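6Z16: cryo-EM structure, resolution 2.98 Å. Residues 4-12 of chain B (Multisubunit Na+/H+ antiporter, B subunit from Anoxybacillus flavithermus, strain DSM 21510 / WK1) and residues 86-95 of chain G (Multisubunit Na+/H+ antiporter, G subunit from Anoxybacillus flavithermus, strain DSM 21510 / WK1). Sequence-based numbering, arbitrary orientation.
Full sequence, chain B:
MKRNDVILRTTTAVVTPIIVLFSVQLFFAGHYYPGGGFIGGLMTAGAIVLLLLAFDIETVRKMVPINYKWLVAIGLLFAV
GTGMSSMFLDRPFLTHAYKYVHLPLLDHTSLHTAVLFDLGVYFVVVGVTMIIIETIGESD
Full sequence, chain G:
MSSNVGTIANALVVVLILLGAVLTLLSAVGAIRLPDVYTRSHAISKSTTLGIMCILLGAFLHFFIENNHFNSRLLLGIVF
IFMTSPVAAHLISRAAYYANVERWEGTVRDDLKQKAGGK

Chain B (4-12) NDVILRTTT
Chain G 86-95: PVAAHLISRA

Helices that meet at a wide separation illustrate a general principle: where backbones stay far apart, side-chain conformation decides what touches. The B and G subunits of this multisubunit Na+/H+ antiporter provide a compact example. In chain B, Asn4(B) is extended (phi/psi -69/125°) and Asp5(B) turns the chain (-96/58°) into a helix that starts at Val6(B) and runs on past Thr12(B). Chain G is helical throughout 86-95, within a longer helix kinked where the N atoms of Pro86(G) and Val87(G) lack bonds to the preceding turn; proline has no amide hydrogen to give. Both helices keep phi near -70° and psi mostly between -25° and -46°, with i to i+4 bonds such as Thr11(B) N to Ile7(B) O at 3.0 Å and Leu91(G) N to Val87(G) O at 2.9 Å. Their axes approach to 10.9 Å and run roughly antiparallel, with a signed crossing angle of -152°. The register is set by Leu8(B) and Val87(G), whose CA atoms lie 7.6 Å apart.

No hydrogen bond crosses the interface, and only 318 Å² is buried, counting both sides. The contact is mainly apolar, and branched aliphatic side chains suit it, since they bury carbon surface and carry no polar group that needs a partner. Ile7(B) and Val87(G) each give up 59 Å², the largest shares. Both point their CA-to-CB bonds toward the partner. With chi1 m and chi2 t, Ile7(B) brings CG2 to 3.7 Å from CG2 of Val87(G), which has chi1 p, while its extended CD1 reaches His90(G). CD1 of Ile7(B) sits over one face of the His90(G) imidazole, 4.0 Å from the ring centroid and 29° off the normal, a CH-pi contact. The t, -90° conformation of His90(G) presents that face to the methyl.

One turn further along chain B, Thr11(B) adopts chi1 t and places its methyl CG2 4.0 Å from CG2 of Val87(G); its hydroxyl also faces Val87(G), with OG1 of Thr11(B) 4.2 Å from CG1 of Val87(G). By contrast, Thr10(B) and Thr12(B), both m, turn their hydroxyls back on their own helix: OG1 of Thr10(B) donates to O of Val6(B) at 2.7 Å, and OG1 of Thr12(B) to O of Leu8(B) at 2.6 Å.

Leu8(B) leaves its backbone sideways, yet its t, p rotamer carries CD1 to within 3.8 Å of CD1 of Leu91(G), an m, t leucine directed toward chain B.

Charge closes the contact at the start of the chain B helix. Asp5(B) occupies the N-cap position but makes no capping bond; instead its m side chain (chi2 -28°), whose CA-to-CB bond points sideways, ends nearer chain G. Arg94(G) meets it with a t, t, p chain and chi4 of -121°. OD1 of Asp5(B) lies 3.0 Å from NH2 of Arg94(G), a salt bridge in which the oxygen sits well out of the guanidinium plane, so the attraction is purely electrostatic. Asp5(B) is poorly ordered.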

# COMPACT_ATOMS: atom_id res chain seq x y z
N ASN B 4 -8.60 -25.57 30.82
CA ASN B 4 -8.56 -24.90 29.53
C ASN B 4 -7.35 -23.97 29.41
O ASN B 4 -7.13 -23.09 30.25
CB ASN B 4 -9.86 -24.15 29.29
CG ASN B 4 -10.30 -23.32 30.49
OD1 ASN B 4 -9.64 -23.30 31.52
ND2 ASN B 4 -11.42 -22.64 30.35
N ASP B 5 -6.55 -24.18 28.37
CA ASP B 5 -5.37 -23.37 28.12
C ASP B 5 -5.70 -22.25 27.13
O ASP B 5 -5.09 -22.14 26.08
CB ASP B 5 -4.23 -24.24 27.59
CG ASP B 5 -3.72 -25.21 28.63
OD1 ASP B 5 -3.81 -24.91 29.83
OD2 ASP B 5 -3.22 -26.29 28.23
N VAL B 6 -6.68 -21.42 27.50
CA VAL B 6 -7.12 -20.36 26.60
C VAL B 6 -6.05 -19.28 26.48
O VAL B 6 -5.80 -18.75 25.38
CB VAL B 6 -8.48 -19.79 27.06
CG1 VAL B 6 -9.56 -20.81 26.82
CG2 VAL B 6 -8.47 -19.44 28.53
N ILE B 7 -5.34 -18.99 27.58
CA ILE B 7 -4.31 -17.96 27.55
C ILE B 7 -3.10 -18.46 26.77
O ILE B 7 -2.53 -17.72 25.96
CB ILE B 7 -3.94 -17.56 28.99
CG1 ILE B 7 -5.17 -17.03 29.72
CG2 ILE B 7 -2.90 -16.47 28.98
CD1 ILE B 7 -4.96 -16.83 31.20
N LEU B 8 -2.74 -19.73 26.96
CA LEU B 8 -1.61 -20.32 26.24
C LEU B 8 -1.89 -20.43 24.75
O LEU B 8 -1.02 -20.10 23.93
CB LEU B 8 -1.27 -21.69 26.82
CG LEU B 8 -0.11 -22.41 26.15
CD1 LEU B 8 1.17 -21.60 26.27
CD2 LEU B 8 0.08 -23.79 26.73
N ARG B 9 -3.09 -20.88 24.37
CA ARG B 9 -3.43 -21.00 22.96
C ARG B 9 -3.50 -19.64 22.28
O ARG B 9 -3.05 -19.48 21.14
CB ARG B 9 -4.74 -21.76 22.77
CG ARG B 9 -4.62 -23.25 23.04
CD ARG B 9 -5.89 -24.00 22.67
NE ARG B 9 -7.00 -23.70 23.56
CZ ARG B 9 -8.10 -23.05 23.20
NH1 ARG B 9 -8.23 -22.62 21.95
NH2 ARG B 9 -9.06 -22.83 24.08
N THR B 10 -4.03 -18.62 22.97
CA THR B 10 -4.14 -17.33 22.30
C THR B 10 -2.79 -16.63 22.20
O THR B 10 -2.48 -16.01 21.16
CB THR B 10 -5.16 -16.45 23.02
OG1 THR B 10 -6.36 -17.19 23.22
CG2 THR B 10 -5.50 -15.27 22.14
N THR B 11 -1.94 -16.74 23.23
CA THR B 11 -0.61 -16.17 23.08
C THR B 11 0.24 -16.98 22.10
O THR B 11 1.10 -16.40 21.45
CB THR B 11 0.09 -16.01 24.43
OG1 THR B 11 1.25 -15.19 24.26
CG2 THR B 11 0.54 -17.33 25.01
N THR B 12 -0.04 -18.27 21.92
CA THR B 12 0.63 -19.03 20.87
C THR B 12 0.20 -18.56 19.49
O THR B 12 1.04 -18.40 18.60
CB THR B 12 0.34 -20.52 21.05
OG1 THR B 12 0.79 -20.94 22.34
CG2 THR B 12 1.04 -21.35 19.99
N PRO G 86 4.92 -12.18 31.30
CA PRO G 86 3.87 -12.43 32.30
C PRO G 86 3.05 -13.68 32.06
O PRO G 86 2.57 -14.27 33.03
CB PRO G 86 2.99 -11.17 32.22
CG PRO G 86 3.85 -10.16 31.66
CD PRO G 86 4.68 -10.87 30.67
N VAL G 87 2.89 -14.13 30.81
CA VAL G 87 2.19 -15.39 30.60
C VAL G 87 3.09 -16.56 31.02
O VAL G 87 2.60 -17.60 31.47
CB VAL G 87 1.69 -15.51 29.15
CG1 VAL G 87 2.82 -15.55 28.15
CG2 VAL G 87 0.78 -16.71 28.97
N ALA G 88 4.41 -16.37 30.96
CA ALA G 88 5.33 -17.35 31.52
C ALA G 88 5.17 -17.45 33.03
O ALA G 88 5.08 -18.56 33.58
CB ALA G 88 6.77 -16.99 31.15
N ALA G 89 5.09 -16.30 33.71
CA ALA G 89 4.87 -16.30 35.15
C ALA G 89 3.52 -16.90 35.51
O ALA G 89 3.40 -17.61 36.52
CB ALA G 89 4.99 -14.88 35.70
N HIS G 90 2.49 -16.63 34.70
CA HIS G 90 1.18 -17.25 34.87
C HIS G 90 1.24 -18.76 34.78
O HIS G 90 0.62 -19.47 35.59
CB HIS G 90 0.21 -16.71 33.83
CG HIS G 90 -1.13 -17.39 33.83
ND1 HIS G 90 -1.39 -18.50 33.07
CD2 HIS G 90 -2.26 -17.13 34.52
CE1 HIS G 90 -2.64 -18.89 33.28
NE2 HIS G 90 -3.18 -18.08 34.16
N LEU G 91 1.98 -19.29 33.80
CA LEU G 91 2.05 -20.73 33.62
C LEU G 91 2.81 -21.41 34.75
O LEU G 91 2.39 -22.47 35.24
CB LEU G 91 2.66 -21.06 32.27
CG LEU G 91 1.70 -20.78 31.12
CD1 LEU G 91 2.42 -20.85 29.81
CD2 LEU G 91 0.55 -21.78 31.15
N ILE G 92 3.92 -20.80 35.20
CA ILE G 92 4.66 -21.41 36.31
C ILE G 92 3.86 -21.31 37.61
O ILE G 92 3.89 -22.23 38.43
CB ILE G 92 6.05 -20.77 36.49
CG1 ILE G 92 6.81 -20.69 35.18
CG2 ILE G 92 6.88 -21.63 37.41
CD1 ILE G 92 7.04 -21.99 34.49
N SER G 93 3.08 -20.24 37.79
CA SER G 93 2.28 -20.12 39.00
C SER G 93 1.11 -21.09 39.01
O SER G 93 0.77 -21.64 40.07
CB SER G 93 1.80 -18.68 39.16
OG SER G 93 2.90 -17.81 39.35
N ARG G 94 0.49 -21.34 37.85
CA ARG G 94 -0.56 -22.35 37.81
C ARG G 94 0.02 -23.75 38.00
O ARG G 94 -0.60 -24.61 38.65
CB ARG G 94 -1.35 -22.28 36.51
CG ARG G 94 -2.61 -23.15 36.57
CD ARG G 94 -3.48 -23.15 35.32
NE ARG G 94 -2.86 -23.84 34.20
CZ ARG G 94 -2.60 -23.27 33.03
NH1 ARG G 94 -2.94 -22.01 32.82
NH2 ARG G 94 -2.04 -23.97 32.05
N ALA G 95 1.22 -23.99 37.46
CA ALA G 95 1.87 -25.28 37.64
C ALA G 95 2.28 -25.50 39.08
O ALA G 95 2.25 -26.64 39.56
CB ALA G 95 3.09 -25.37 36.72